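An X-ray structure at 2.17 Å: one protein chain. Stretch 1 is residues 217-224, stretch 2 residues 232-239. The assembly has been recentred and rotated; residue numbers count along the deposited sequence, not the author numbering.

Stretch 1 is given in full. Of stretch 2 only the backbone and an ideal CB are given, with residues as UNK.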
# COMPACT_ATOMS: atom_id res chain seq x y z
N VAL A 217 -16.77 -2.52 -1.00
CA VAL A 217 -17.53 -1.36 -0.56
C VAL A 217 -17.48 -0.26 -1.63
O VAL A 217 -18.49 0.37 -1.94
CB VAL A 217 -17.01 -0.83 0.79
CG1 VAL A 217 -17.55 0.56 1.08
CG2 VAL A 217 -17.42 -1.80 1.91
N TYR A 218 -16.31 -0.05 -2.22
CA TYR A 218 -16.16 0.97 -3.25
C TYR A 218 -16.88 0.57 -4.53
O TYR A 218 -17.50 1.42 -5.18
CB TYR A 218 -14.67 1.24 -3.53
CG TYR A 218 -14.06 2.11 -2.47
CD1 TYR A 218 -14.15 3.50 -2.56
CD2 TYR A 218 -13.43 1.56 -1.36
CE1 TYR A 218 -13.61 4.31 -1.57
CE2 TYR A 218 -12.88 2.36 -0.38
CZ TYR A 218 -12.98 3.73 -0.48
OH TYR A 218 -12.44 4.53 0.50
N ALA A 219 -16.80 -0.71 -4.88
CA ALA A 219 -17.52 -1.25 -6.03
C ALA A 219 -19.03 -1.03 -5.93
O ALA A 219 -19.71 -0.88 -6.95
CB ALA A 219 -17.23 -2.73 -6.18
N LYS A 220 -19.56 -0.98 -4.71
CA LYS A 220 -21.01 -0.87 -4.57
C LYS A 220 -21.54 0.56 -4.61
O LYS A 220 -22.72 0.77 -4.91
CB LYS A 220 -21.45 -1.58 -3.28
CG LYS A 220 -21.70 -3.06 -3.51
CD LYS A 220 -21.77 -3.85 -2.22
CE LYS A 220 -22.17 -5.30 -2.51
NZ LYS A 220 -21.69 -6.23 -1.45
N LYS A 221 -20.70 1.55 -4.33
CA LYS A 221 -21.16 2.93 -4.44
C LYS A 221 -20.57 3.61 -5.67
O LYS A 221 -20.71 4.82 -5.87
CB LYS A 221 -20.84 3.71 -3.17
CG LYS A 221 -19.51 3.37 -2.55
CD LYS A 221 -19.23 4.23 -1.33
CE LYS A 221 -20.37 4.16 -0.33
NZ LYS A 221 -20.10 5.03 0.86
N TYR A 222 -19.92 2.81 -6.51
CA TYR A 222 -19.31 3.30 -7.73
C TYR A 222 -20.34 3.82 -8.72
O TYR A 222 -21.39 3.21 -8.95
CB TYR A 222 -18.48 2.20 -8.38
CG TYR A 222 -17.99 2.49 -9.78
CD1 TYR A 222 -16.96 3.40 -10.01
CD2 TYR A 222 -18.52 1.82 -10.87
CE1 TYR A 222 -16.49 3.64 -11.29
CE2 TYR A 222 -18.07 2.06 -12.16
CZ TYR A 222 -17.05 2.97 -12.36
OH TYR A 222 -16.60 3.20 -13.63
N ASN A 223 -20.01 4.98 -9.28
CA ASN A 223 -20.77 5.62 -10.33
C ASN A 223 -19.79 5.89 -11.47
O ASN A 223 -18.66 6.30 -11.20
CB ASN A 223 -21.42 6.90 -9.80
CG ASN A 223 -22.20 7.62 -10.84
OD1 ASN A 223 -21.63 8.28 -11.70
ND2 ASN A 223 -23.53 7.53 -10.76
N SER A 224 -20.17 5.64 -12.72
CA SER A 224 -19.20 5.71 -13.83
C SER A 224 -18.59 7.09 -14.06
O SER A 224 -17.44 7.21 -14.51
CB SER A 224 -19.84 5.25 -15.14
OG SER A 224 -19.55 3.88 -15.35
N UNK A 232 -16.87 12.55 1.78
CA UNK A 232 -17.84 11.86 2.62
C UNK A 232 -18.53 10.70 1.91
O UNK A 232 -19.21 9.89 2.54
CB UNK A 232 -18.89 12.85 3.11
N UNK A 233 -18.36 10.64 0.60
CA UNK A 233 -19.08 9.67 -0.23
C UNK A 233 -18.35 9.38 -1.53
O UNK A 233 -18.55 10.06 -2.53
CB UNK A 233 -20.49 10.18 -0.54
N UNK A 234 -17.52 8.35 -1.53
CA UNK A 234 -16.68 8.09 -2.69
C UNK A 234 -17.38 7.20 -3.71
O UNK A 234 -17.56 6.00 -3.48
CB UNK A 234 -15.36 7.44 -2.25
N UNK A 235 -17.75 7.82 -4.83
CA UNK A 235 -18.41 7.12 -5.93
C UNK A 235 -17.43 6.87 -7.10
O UNK A 235 -17.82 6.37 -8.16
CB UNK A 235 -19.62 7.93 -6.41
N UNK A 236 -16.16 7.21 -6.89
CA UNK A 236 -15.17 7.14 -7.95
C UNK A 236 -14.51 5.79 -8.17
O UNK A 236 -13.65 5.66 -9.04
CB UNK A 236 -14.08 8.17 -7.66
N UNK A 237 -14.90 4.78 -7.38
CA UNK A 237 -14.36 3.44 -7.53
C UNK A 237 -12.98 3.25 -6.92
O UNK A 237 -12.50 4.08 -6.15
CB UNK A 237 -14.30 3.08 -9.02
N UNK A 238 -12.34 2.12 -7.25
CA UNK A 238 -11.03 1.76 -6.70
C UNK A 238 -10.44 0.61 -7.50
O UNK A 238 -11.16 -0.12 -8.17
CB UNK A 238 -11.14 1.38 -5.22
N UNK A 239 -9.13 0.45 -7.43
CA UNK A 239 -8.45 -0.70 -8.00
C UNK A 239 -7.47 -1.28 -7.00
O UNK A 239 -6.69 -0.55 -6.38
CB UNK A 239 -7.73 -0.32 -9.29

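Position 232 points its CA-to-CB bond away from stretch 1, and nothing there lies within reach, so the contact sets no preference. The residue is Glu232, which makes no contact across the stretches.

At 233 the bond runs sideways, and the ideal CB sits 5.3 Å from Lys221 NZ. A short acid or amide could bring an oxygen toward that amine; many other side chains would also be tolerated. Asn233 uses a t rotamer that carries its end nearer, leaving OD1 3.8 Å from Lys221 NZ, too long for a hydrogen bond but favourable in polarity.

Position 234 also points sideways, yet its ideal CB is 3.7 Å from Tyr218 CE1, at the edge of that ring. A side chain that can spread apolar surface suits the spot, whether aromatic or a large aliphatic. Trp234 fills it: its CB packs 3.7 Å from Tyr218 CE1, and the five-membered ring lies oblique to the tyrosine, centroids 5.6 Å apart and planes at 75°. The backbone works too, with Lys221 CD 3.2 Å from Trp234 O. One water donates to both Tyr218 O and Trp234 O and accepts from the backbone N of 237, tying the helix to this turn.

At 235 the backbone carries the main rule. Asn223 N donates to the carbonyl O of 235 at 2.8 Å, nearly linear at 172°, a bond open to any residue type. The ideal CB is 3.3 Å from Lys221 O and 4.0 Å from Asn223 CB, so a compact side chain, such as Ala, Ser, Thr or Val, is the easy choice. Thr235 is found, chi1 p, its CB 3.9 Å from Asn223 CB and its OG1 hydrogen-bonded elsewhere in the structure. Its CA also approaches Lys221 O at 3.3 Å, a CA-H...O contact.

Position 236 directs its ideal CB away from stretch 1, so this contact does not demand glycine. It is Gly236, whose C lies at the edge of the Tyr222 ring, 3.9 Å from CD1.

Position 237 is far stricter. Phi is +79°, which by itself favours glycine, and an ideal CB would fall 2.9 Å from Tyr222 CD1, a clash. Gly237 answers both constraints, letting its CA come within 3.6 Å of Tyr222 CD1.

At 238 the bond points toward stretch 1, with the ideal CB 3.9 Å from Tyr218 CB. A modest apolar side chain fits. Val238, chi1 p, places CG1 3.6 Å from Tyr218 CB.

Position 239 is out of reach and unconstrained here; it is Ser239.

Stretch 2, residues 232-239: ENWTGGVS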
# COMPACT_ATOMS: atom_id res chain seq x y z
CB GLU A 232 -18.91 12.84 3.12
CG GLU A 232 -18.51 13.65 4.33
CD GLU A 232 -17.68 14.87 3.97
OE1 GLU A 232 -17.39 15.07 2.78
OE2 GLU A 232 -17.33 15.63 4.90
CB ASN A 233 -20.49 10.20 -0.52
CG ASN A 233 -21.33 9.23 -1.33
OD1 ASN A 233 -21.12 8.01 -1.27
ND2 ASN A 233 -22.28 9.76 -2.09
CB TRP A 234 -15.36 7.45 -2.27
CG TRP A 234 -14.28 7.67 -3.27
CD1 TRP A 234 -13.97 6.88 -4.34
CD2 TRP A 234 -13.36 8.78 -3.30
NE1 TRP A 234 -12.91 7.43 -5.04
CE2 TRP A 234 -12.52 8.59 -4.42
CE3 TRP A 234 -13.16 9.91 -2.49
CZ2 TRP A 234 -11.50 9.49 -4.74
CZ3 TRP A 234 -12.15 10.79 -2.81
CH2 TRP A 234 -11.33 10.58 -3.93
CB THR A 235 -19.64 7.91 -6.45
OG1 THR A 235 -19.23 9.20 -6.91
CG2 THR A 235 -20.67 8.08 -5.34
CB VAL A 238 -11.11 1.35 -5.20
CG1 VAL A 238 -11.64 -0.07 -5.05
CG2 VAL A 238 -9.75 1.46 -4.54
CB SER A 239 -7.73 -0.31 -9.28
OG SER A 239 -6.72 0.62 -8.98
O HOH W 1 -16.64 4.16 -5.35
O HOH W 2 -17.14 6.51 0.82
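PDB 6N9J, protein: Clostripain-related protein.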